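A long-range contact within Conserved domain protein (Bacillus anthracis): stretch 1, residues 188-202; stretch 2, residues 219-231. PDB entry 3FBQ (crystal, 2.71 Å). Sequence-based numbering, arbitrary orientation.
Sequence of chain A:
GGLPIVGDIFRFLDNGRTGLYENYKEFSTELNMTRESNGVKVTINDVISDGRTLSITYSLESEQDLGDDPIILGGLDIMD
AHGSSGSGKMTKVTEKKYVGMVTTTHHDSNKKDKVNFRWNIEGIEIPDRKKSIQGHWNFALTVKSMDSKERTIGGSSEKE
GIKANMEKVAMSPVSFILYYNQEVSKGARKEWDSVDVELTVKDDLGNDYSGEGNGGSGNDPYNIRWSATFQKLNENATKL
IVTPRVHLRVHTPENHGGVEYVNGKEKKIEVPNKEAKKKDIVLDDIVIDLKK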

ATOM      1  N   ALA A 188       6.964  13.830  35.885  1.00 47.70           N
ATOM      2  CA  ALA A 188       5.741  13.313  35.286  1.00 47.48           C
ATOM      3  C   ALA A 188       5.959  12.156  34.286  1.00 48.27           C
ATOM      4  O   ALA A 188       5.197  11.157  34.291  1.00 47.97           O
ATOM      5  CB  ALA A 188       5.024  14.422  34.651  1.00 46.93           C
ATOM      6  N   ARG A 189       6.991  12.275  33.447  1.00 48.84           N
ATOM      7  CA  ARG A 189       7.274  11.222  32.440  1.00 50.11           C
ATOM      8  C   ARG A 189       7.362   9.867  33.119  1.00 50.82           C
ATOM      9  O   ARG A 189       7.020   8.825  32.527  1.00 50.53           O
ATOM     10  CB  ARG A 189       8.598  11.448  31.697  1.00 49.74           C
ATOM     11  CG  ARG A 189       8.756  12.794  31.077  1.00 49.05           C
ATOM     12  CD  ARG A 189       9.830  12.764  30.052  1.00 47.73           C
ATOM     13  NE  ARG A 189       9.635  13.881  29.160  1.00 47.25           N
ATOM     14  CZ  ARG A 189      10.094  13.971  27.920  1.00 48.39           C
ATOM     15  NH1 ARG A 189      10.808  12.987  27.375  1.00 49.42           N
ATOM     16  NH2 ARG A 189       9.814  15.063  27.210  1.00 48.58           N
ATOM     17  N   LYS A 190       7.810   9.912  34.375  1.00 51.35           N
ATOM     18  CA  LYS A 190       8.172   8.718  35.082  1.00 51.88           C
ATOM     19  C   LYS A 190       6.964   7.950  35.549  1.00 52.06           C
ATOM     20  O   LYS A 190       6.979   6.716  35.547  1.00 52.01           O
ATOM     21  CB  LYS A 190       9.133   9.034  36.217  1.00 51.71           C
ATOM     22  CG  LYS A 190      10.547   9.302  35.702  1.00 52.11           C
ATOM     23  CD  LYS A 190      11.635   8.892  36.721  1.00 53.66           C
ATOM     24  CE  LYS A 190      11.664   9.773  37.969  1.00 52.37           C
ATOM     25  NZ  LYS A 190      12.296  11.089  37.694  1.00 52.40           N
ATOM     26  N   GLU A 191       5.896   8.651  35.914  1.00 52.41           N
ATOM     27  CA  GLU A 191       4.714   7.904  36.349  1.00 53.38           C
ATOM     28  C   GLU A 191       3.656   7.668  35.265  1.00 53.61           C
ATOM     29  O   GLU A 191       2.558   7.185  35.563  1.00 53.79           O
ATOM     30  CB  GLU A 191       4.106   8.450  37.653  1.00 53.24           C
ATOM     31  CG  GLU A 191       3.542   9.855  37.589  1.00 55.94           C
ATOM     32  CD  GLU A 191       2.529  10.157  38.728  1.00 57.72           C
ATOM     33  OE1 GLU A 191       1.416   9.565  38.737  1.00 59.03           O
ATOM     34  OE2 GLU A 191       2.841  11.001  39.604  1.00 55.43           O
ATOM     35  N   TRP A 192       3.991   8.007  34.025  1.00 53.96           N
ATOM     36  CA  TRP A 192       3.003   8.075  32.955  1.00 53.69           C
ATOM     37  C   TRP A 192       3.660   7.922  31.588  1.00 53.67           C
ATOM     38  O   TRP A 192       4.759   8.424  31.356  1.00 53.27           O
ATOM     39  CB  TRP A 192       2.231   9.395  33.022  1.00 54.02           C
ATOM     40  CG  TRP A 192       1.580   9.643  34.347  1.00 53.42           C
ATOM     41  CD1 TRP A 192       2.082  10.375  35.383  1.00 52.43           C
ATOM     42  CD2 TRP A 192       0.303   9.156  34.782  1.00 53.93           C
ATOM     43  NE1 TRP A 192       1.198  10.376  36.436  1.00 53.78           N
ATOM     44  CE2 TRP A 192       0.099   9.635  36.091  1.00 54.14           C
ATOM     45  CE3 TRP A 192      -0.685   8.365  34.191  1.00 54.43           C
ATOM     46  CZ2 TRP A 192      -1.054   9.347  36.819  1.00 52.83           C
ATOM     47  CZ3 TRP A 192      -1.829   8.080  34.915  1.00 56.13           C
ATOM     48  CH2 TRP A 192      -2.004   8.569  36.215  1.00 52.66           C
ATOM     49  N   ASP A 193       2.978   7.225  30.685  1.00 53.98           N
ATOM     50  CA  ASP A 193       3.587   6.792  29.432  1.00 55.01           C
ATOM     51  C   ASP A 193       2.728   7.186  28.235  1.00 54.18           C
ATOM     52  O   ASP A 193       3.089   6.927  27.088  1.00 54.90           O
ATOM     53  CB  ASP A 193       3.814   5.279  29.441  1.00 55.41           C
ATOM     54  CG  ASP A 193       4.932   4.863  30.376  1.00 58.79           C
ATOM     55  OD1 ASP A 193       5.934   5.602  30.474  1.00 62.45           O
ATOM     56  OD2 ASP A 193       4.809   3.797  31.015  1.00 60.70           O
ATOM     57  N   SER A 194       1.588   7.812  28.512  1.00 53.67           N
ATOM     58  CA  SER A 194       0.707   8.299  27.459  1.00 52.45           C
ATOM     59  C   SER A 194      -0.003   9.581  27.883  1.00 51.57           C
ATOM     60  O   SER A 194      -1.188   9.564  28.216  1.00 51.80           O
ATOM     61  CB  SER A 194      -0.320   7.229  27.082  1.00 52.50           C
ATOM     62  OG  SER A 194      -1.569   7.813  26.754  1.00 53.17           O
ATOM     63  N   VAL A 195       0.729  10.691  27.866  1.00 50.38           N
ATOM     64  CA  VAL A 195       0.135  12.003  28.087  1.00 48.42           C
ATOM     65  C   VAL A 195      -0.405  12.590  26.787  1.00 48.32           C
ATOM     66  O   VAL A 195       0.322  12.713  25.802  1.00 47.18           O
ATOM     67  CB  VAL A 195       1.150  12.986  28.702  1.00 48.29           C
ATOM     68  CG1 VAL A 195       0.441  14.234  29.205  1.00 48.09           C
ATOM     69  CG2 VAL A 195       1.924  12.313  29.825  1.00 47.90           C
ATOM     70  N   ASP A 196      -1.683  12.953  26.794  1.00 47.89           N
ATOM     71  CA  ASP A 196      -2.352  13.386  25.596  1.00 46.81           C
ATOM     72  C   ASP A 196      -3.166  14.628  25.905  1.00 46.19           C
ATOM     73  O   ASP A 196      -4.128  14.565  26.676  1.00 46.51           O
ATOM     74  CB  ASP A 196      -3.242  12.256  25.110  1.00 46.92           C
ATOM     75  CG  ASP A 196      -4.090  12.660  23.954  1.00 48.24           C
ATOM     76  OD1 ASP A 196      -5.289  12.326  23.973  1.00 50.04           O
ATOM     77  OD2 ASP A 196      -3.567  13.344  23.047  1.00 49.34           O
ATOM     78  N   VAL A 197      -2.797  15.749  25.290  1.00 45.46           N
ATOM     79  CA  VAL A 197      -3.394  17.066  25.627  1.00 44.67           C
ATOM     80  C   VAL A 197      -4.407  17.573  24.606  1.00 44.47           C
ATOM     81  O   VAL A 197      -4.046  18.011  23.529  1.00 44.94           O
ATOM     82  CB  VAL A 197      -2.340  18.178  25.811  1.00 43.93           C
ATOM     83  CG1 VAL A 197      -2.954  19.306  26.485  1.00 44.12           C
ATOM     84  CG2 VAL A 197      -1.194  17.716  26.626  1.00 43.27           C
ATOM     85  N   GLU A 198      -5.670  17.540  24.998  1.00 44.48           N
ATOM     86  CA  GLU A 198      -6.798  17.941  24.192  1.00 44.40           C
ATOM     87  C   GLU A 198      -7.170  19.328  24.590  1.00 43.09           C
ATOM     88  O   GLU A 198      -7.061  19.648  25.750  1.00 44.02           O
ATOM     89  CB  GLU A 198      -8.000  17.080  24.563  1.00 45.82           C
ATOM     90  CG  GLU A 198      -8.742  16.548  23.359  1.00 50.04           C
ATOM     91  CD  GLU A 198      -7.974  15.387  22.733  1.00 55.75           C
ATOM     92  OE1 GLU A 198      -8.046  15.263  21.489  1.00 56.20           O
ATOM     93  OE2 GLU A 198      -7.286  14.626  23.498  1.00 57.67           O
ATOM     94  N   LEU A 199      -7.639  20.141  23.645  1.00 41.47           N
ATOM     95  CA  LEU A 199      -8.184  21.453  23.939  1.00 38.83           C
ATOM     96  C   LEU A 199      -9.633  21.532  23.554  1.00 39.03           C
ATOM     97  O   LEU A 199     -10.093  20.968  22.562  1.00 38.33           O
ATOM     98  CB  LEU A 199      -7.473  22.528  23.159  1.00 38.29           C
ATOM     99  CG  LEU A 199      -5.967  22.551  22.951  1.00 36.05           C
ATOM    100  CD1 LEU A 199      -5.730  23.624  21.899  1.00 34.02           C
ATOM    101  CD2 LEU A 199      -5.182  22.830  24.227  1.00 32.96           C
ATOM    102  N   THR A 200     -10.354  22.296  24.348  1.00 39.64           N
ATOM    103  CA  THR A 200     -11.776  22.511  24.168  1.00 39.00           C
ATOM    104  C   THR A 200     -11.840  24.001  24.040  1.00 37.60           C
ATOM    105  O   THR A 200     -11.095  24.718  24.734  1.00 37.58           O
ATOM    106  CB  THR A 200     -12.538  21.979  25.422  1.00 40.20           C
ATOM    107  OG1 THR A 200     -13.411  20.916  25.011  1.00 42.87           O
ATOM    108  CG2 THR A 200     -13.280  23.083  26.216  1.00 39.18           C
ATOM    109  N   VAL A 201     -12.697  24.478  23.146  1.00 36.39           N
ATOM    110  CA  VAL A 201     -12.673  25.888  22.789  1.00 34.89           C
ATOM    111  C   VAL A 201     -13.996  26.616  22.996  1.00 34.55           C
ATOM    112  O   VAL A 201     -15.034  26.150  22.553  1.00 32.94           O
ATOM    113  CB  VAL A 201     -12.099  26.101  21.346  1.00 34.72           C
ATOM    114  CG1 VAL A 201     -12.002  27.529  21.020  1.00 32.66           C
ATOM    115  CG2 VAL A 201     -10.695  25.499  21.226  1.00 34.75           C
ATOM    116  N   LYS A 202     -13.930  27.767  23.689  1.00 34.92           N
ATOM    117  CA  LYS A 202     -15.060  28.716  23.769  1.00 35.13           C
ATOM    118  C   LYS A 202     -14.593  30.111  23.368  1.00 34.41           C
ATOM    119  O   LYS A 202     -13.387  30.322  23.335  1.00 34.57           O
ATOM    120  CB  LYS A 202     -15.622  28.739  25.192  1.00 35.49           C
ATOM    121  CG  LYS A 202     -16.488  27.546  25.518  1.00 38.20           C
ATOM    122  CD  LYS A 202     -17.350  27.863  26.726  1.00 44.95           C
ATOM    123  CE  LYS A 202     -18.392  26.769  26.951  1.00 46.88           C
ATOM    124  NZ  LYS A 202     -18.703  26.646  28.436  1.00 48.67           N
TER
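Stretch 2 (219-231) NDPYNIRWSATFQ

Stretch 2 begins as a loop and continues as an extended strand through residues 225-230, and it meets stretch 1 in two ways. Its loop packs against the end of the helix that includes Ala-188 and Arg-189 and against the turn that follows, while its strand runs alongside strand 196-202. The two strands point in roughly the same direction, with 28° between their N-to-C axes (signed crossing angle -28°) and a closest approach of 9.0 Å. That spacing is too wide for backbone pairing, so side chains fill the gap. Along the strands the CA atoms pair in steps of two: Val-197 CA lies 8.9 Å from Trp-226 CA, Leu-199 CA 8.6 Å from Ala-228 CA, and Val-201 CA 8.4 Å from Phe-230 CA. The loop contact, with Val-195 CA 6.6 Å from Tyr-222 CA, is out of that step.

Tyr-222 covers the most surface. Its CA-to-CB bond points toward stretch 1, and with chi1 in the m well one face of its ring lies against the side chain of Arg-189. Arg-189 CD sits 3.9 Å from the centroid of the Tyr-222 ring, a CH-pi contact over the face, and Arg-189 NH1 comes within 3.2 Å of Tyr-222 CD1. Tyrosine suits this place because its flat ring accepts the arginine while its hydroxyl reaches backbone oxygens of the helix and of the loop after it: Tyr-222 OH is 3.1 Å from Trp-192 O and also 3.1 Å from Arg-189 O. At the ring's edge, Val-195 CG2 makes an apolar contact with Tyr-222 CD2 at 4.3 Å.

Arg-189, second in covered area, leaves its backbone sideways, but its long, largely extended chain brings the guanidinium to the loop. There charge meets charge: Arg-189 NH2 forms a salt bridge with Asp-220 OD2 at 3.0 Å. The same NH2 makes a weak hydrogen bond to Asn-223 OD1 at 2.8 Å, near the guanidinium plane. Asp-220 also organizes its own loop, since its OD2 accepts hydrogen bonds from Tyr-222 N at 2.9 Å and Asn-223 N at 3.0 Å. One carboxylate thus holds the turn and receives the arginine.

Along the strands, two aromatic side chains make the contact, meeting both apolar and oxygen atoms of stretch 1. Trp-226, Ala-228 and Phe-230 alternate with residues directed elsewhere, as an extended backbone requires, and all three point toward stretch 1. The buried Phe-230 offers a ring face to Val-201, whose CG2 lies 3.4 Å from Phe-230 CE1; a compact branched side chain fits closely against that flat surface. Trp-226 spans the wider gap with its large indole, bringing CZ2 to 3.8 Å from Asp-196 OD2.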

ATOM      1  N   ASN A 219       9.972  14.412  19.040  1.00 33.86           N
ATOM      2  CA  ASN A 219      11.223  13.650  19.045  1.00 34.96           C
ATOM      3  C   ASN A 219      11.345  12.824  20.282  1.00 35.16           C
ATOM      4  O   ASN A 219      12.244  12.026  20.399  1.00 36.40           O
ATOM      5  CB  ASN A 219      12.413  14.565  18.924  1.00 35.01           C
ATOM      6  CG  ASN A 219      12.311  15.436  17.709  1.00 37.56           C
ATOM      7  OD1 ASN A 219      12.549  14.979  16.578  1.00 43.50           O
ATOM      8  ND2 ASN A 219      11.889  16.680  17.911  1.00 35.48           N
ATOM      9  N   ASP A 220      10.440  13.015  21.216  1.00 35.18           N
ATOM     10  CA  ASP A 220      10.282  12.027  22.219  1.00 35.47           C
ATOM     11  C   ASP A 220       8.818  11.706  22.375  1.00 35.24           C
ATOM     12  O   ASP A 220       7.981  12.321  21.724  1.00 34.80           O
ATOM     13  CB  ASP A 220      11.010  12.392  23.515  1.00 36.61           C
ATOM     14  CG  ASP A 220      10.484  13.636  24.175  1.00 37.88           C
ATOM     15  OD1 ASP A 220      11.282  14.606  24.263  1.00 39.87           O
ATOM     16  OD2 ASP A 220       9.306  13.630  24.611  1.00 39.30           O
ATOM     17  N   PRO A 221       8.509  10.685  23.184  1.00 35.37           N
ATOM     18  CA  PRO A 221       7.123  10.279  23.177  1.00 35.74           C
ATOM     19  C   PRO A 221       6.172  11.262  23.843  1.00 36.25           C
ATOM     20  O   PRO A 221       4.979  10.983  23.835  1.00 36.60           O
ATOM     21  CB  PRO A 221       7.152   8.925  23.946  1.00 35.70           C
ATOM     22  CG  PRO A 221       8.502   8.421  23.753  1.00 33.55           C
ATOM     23  CD  PRO A 221       9.378   9.627  23.746  1.00 34.63           C
ATOM     24  N   TYR A 222       6.681  12.395  24.356  1.00 36.51           N
ATOM     25  CA  TYR A 222       5.978  13.261  25.348  1.00 36.07           C
ATOM     26  C   TYR A 222       5.787  14.694  24.922  1.00 35.59           C
ATOM     27  O   TYR A 222       4.690  15.233  25.076  1.00 35.48           O
ATOM     28  CB  TYR A 222       6.769  13.363  26.644  1.00 36.28           C
ATOM     29  CG  TYR A 222       6.897  12.087  27.392  1.00 39.71           C
ATOM     30  CD1 TYR A 222       8.055  11.299  27.267  1.00 41.73           C
ATOM     31  CD2 TYR A 222       5.866  11.645  28.233  1.00 42.76           C
ATOM     32  CE1 TYR A 222       8.197  10.096  27.975  1.00 43.68           C
ATOM     33  CE2 TYR A 222       5.985  10.416  28.934  1.00 45.57           C
ATOM     34  CZ  TYR A 222       7.159   9.656  28.799  1.00 45.01           C
ATOM     35  OH  TYR A 222       7.274   8.468  29.481  1.00 45.28           O
ATOM     36  N   ASN A 223       6.874  15.339  24.487  1.00 34.49           N
ATOM     37  CA  ASN A 223       6.801  16.688  23.925  1.00 33.92           C
ATOM     38  C   ASN A 223       6.343  16.708  22.444  1.00 32.86           C
ATOM     39  O   ASN A 223       7.187  16.602  21.522  1.00 32.81           O
ATOM     40  CB  ASN A 223       8.159  17.356  24.067  1.00 34.98           C
ATOM     41  CG  ASN A 223       8.460  17.791  25.519  1.00 39.27           C
ATOM     42  OD1 ASN A 223       8.039  17.156  26.521  1.00 42.43           O
ATOM     43  ND2 ASN A 223       9.195  18.892  25.635  1.00 42.20           N
ATOM     44  N   ILE A 224       5.022  16.826  22.237  1.00 30.39           N
ATOM     45  CA  ILE A 224       4.387  16.713  20.935  1.00 28.48           C
ATOM     46  C   ILE A 224       3.838  18.098  20.496  1.00 28.18           C
ATOM     47  O   ILE A 224       3.047  18.688  21.201  1.00 28.27           O
ATOM     48  CB  ILE A 224       3.187  15.649  20.946  1.00 28.57           C
ATOM     49  CG1 ILE A 224       3.519  14.299  21.622  1.00 28.76           C
ATOM     50  CG2 ILE A 224       2.607  15.396  19.606  1.00 25.62           C
ATOM     51  CD1 ILE A 224       4.903  13.857  21.487  1.00 32.85           C
ATOM     52  N   ARG A 225       4.235  18.596  19.328  1.00 27.28           N
ATOM     53  CA  ARG A 225       3.538  19.680  18.665  1.00 26.64           C
ATOM     54  C   ARG A 225       2.323  19.083  18.004  1.00 26.53           C
ATOM     55  O   ARG A 225       2.420  18.003  17.404  1.00 26.43           O
ATOM     56  CB  ARG A 225       4.423  20.334  17.622  1.00 26.08           C
ATOM     57  CG  ARG A 225       5.901  20.415  18.107  1.00 31.60           C
ATOM     58  CD  ARG A 225       6.738  21.390  17.315  1.00 36.64           C
ATOM     59  NE  ARG A 225       5.943  22.570  16.927  1.00 41.35           N
ATOM     60  CZ  ARG A 225       6.284  23.417  15.949  1.00 42.64           C
ATOM     61  NH1 ARG A 225       7.408  23.207  15.261  1.00 42.53           N
ATOM     62  NH2 ARG A 225       5.503  24.462  15.641  1.00 41.29           N
ATOM     63  N   TRP A 226       1.182  19.781  18.132  1.00 25.57           N
ATOM     64  CA  TRP A 226      -0.112  19.337  17.629  1.00 24.59           C
ATOM     65  C   TRP A 226      -0.748  20.493  16.930  1.00 25.15           C
ATOM     66  O   TRP A 226      -0.353  21.656  17.088  1.00 26.92           O
ATOM     67  CB  TRP A 226      -1.082  19.097  18.794  1.00 24.78           C
ATOM     68  CG  TRP A 226      -0.754  18.119  19.818  1.00 22.23           C
ATOM     69  CD1 TRP A 226      -0.226  18.373  21.062  1.00 25.97           C
ATOM     70  CD2 TRP A 226      -1.008  16.746  19.763  1.00 21.74           C
ATOM     71  NE1 TRP A 226      -0.095  17.206  21.772  1.00 28.00           N
ATOM     72  CE2 TRP A 226      -0.557  16.186  20.980  1.00 28.16           C
ATOM     73  CE3 TRP A 226      -1.524  15.899  18.777  1.00 25.54           C
ATOM     74  CZ2 TRP A 226      -0.617  14.813  21.234  1.00 31.12           C
ATOM     75  CZ3 TRP A 226      -1.579  14.528  19.016  1.00 25.87           C
ATOM     76  CH2 TRP A 226      -1.127  13.997  20.226  1.00 31.27           C
ATOM     77  N   SER A 227      -1.835  20.229  16.235  1.00 24.81           N
ATOM     78  CA  SER A 227      -2.727  21.314  15.829  1.00 24.60           C
ATOM     79  C   SER A 227      -4.134  20.795  15.614  1.00 25.38           C
ATOM     80  O   SER A 227      -4.329  19.587  15.334  1.00 26.65           O
ATOM     81  CB  SER A 227      -2.212  21.966  14.576  1.00 23.61           C
ATOM     82  OG  SER A 227      -2.714  21.288  13.459  1.00 27.41           O
ATOM     83  N   ALA A 228      -5.144  21.650  15.761  1.00 25.40           N
ATOM     84  CA  ALA A 228      -6.506  21.167  15.536  1.00 25.25           C
ATOM     85  C   ALA A 228      -7.276  22.171  14.750  1.00 26.65           C
ATOM     86  O   ALA A 228      -6.944  23.389  14.737  1.00 27.54           O
ATOM     87  CB  ALA A 228      -7.166  20.940  16.796  1.00 24.77           C
ATOM     88  N   THR A 229      -8.341  21.718  14.103  1.00 26.86           N
ATOM     89  CA  THR A 229      -9.103  22.700  13.339  1.00 27.41           C
ATOM     90  C   THR A 229     -10.490  22.830  13.887  1.00 27.32           C
ATOM     91  O   THR A 229     -11.078  21.846  14.291  1.00 26.39           O
ATOM     92  CB  THR A 229      -9.095  22.344  11.865  1.00 27.71           C
ATOM     93  OG1 THR A 229      -7.763  21.952  11.548  1.00 28.17           O
ATOM     94  CG2 THR A 229      -9.522  23.586  10.967  1.00 27.15           C
ATOM     95  N   PHE A 230     -10.985  24.053  13.936  1.00 27.81           N
ATOM     96  CA  PHE A 230     -12.288  24.277  14.503  1.00 29.62           C
ATOM     97  C   PHE A 230     -13.130  25.178  13.609  1.00 31.27           C
ATOM     98  O   PHE A 230     -12.620  25.817  12.656  1.00 31.89           O
ATOM     99  CB  PHE A 230     -12.200  24.917  15.867  1.00 29.45           C
ATOM    100  CG  PHE A 230     -11.228  24.263  16.833  1.00 29.67           C
ATOM    101  CD1 PHE A 230     -11.724  23.551  17.975  1.00 30.75           C
ATOM    102  CD2 PHE A 230      -9.850  24.416  16.675  1.00 28.42           C
ATOM    103  CE1 PHE A 230     -10.862  23.001  18.932  1.00 28.59           C
ATOM    104  CE2 PHE A 230      -8.928  23.834  17.603  1.00 28.77           C
ATOM    105  CZ  PHE A 230      -9.446  23.125  18.747  1.00 32.16           C
ATOM    106  N   GLN A 231     -14.421  25.177  13.937  1.00 31.91           N
ATOM    107  CA  GLN A 231     -15.512  25.855  13.245  1.00 32.28           C
ATOM    108  C   GLN A 231     -15.235  27.294  12.884  1.00 32.90           C
ATOM    109  O   GLN A 231     -14.457  27.959  13.572  1.00 33.64           O
ATOM    110  CB  GLN A 231     -16.744  25.867  14.158  1.00 32.22           C
ATOM    111  CG  GLN A 231     -17.333  24.493  14.431  1.00 31.22           C
ATOM    112  CD  GLN A 231     -18.582  24.607  15.256  1.00 28.87           C
ATOM    113  OE1 GLN A 231     -18.703  24.005  16.311  1.00 30.04           O
ATOM    114  NE2 GLN A 231     -19.495  25.429  14.808  1.00 23.95           N
TER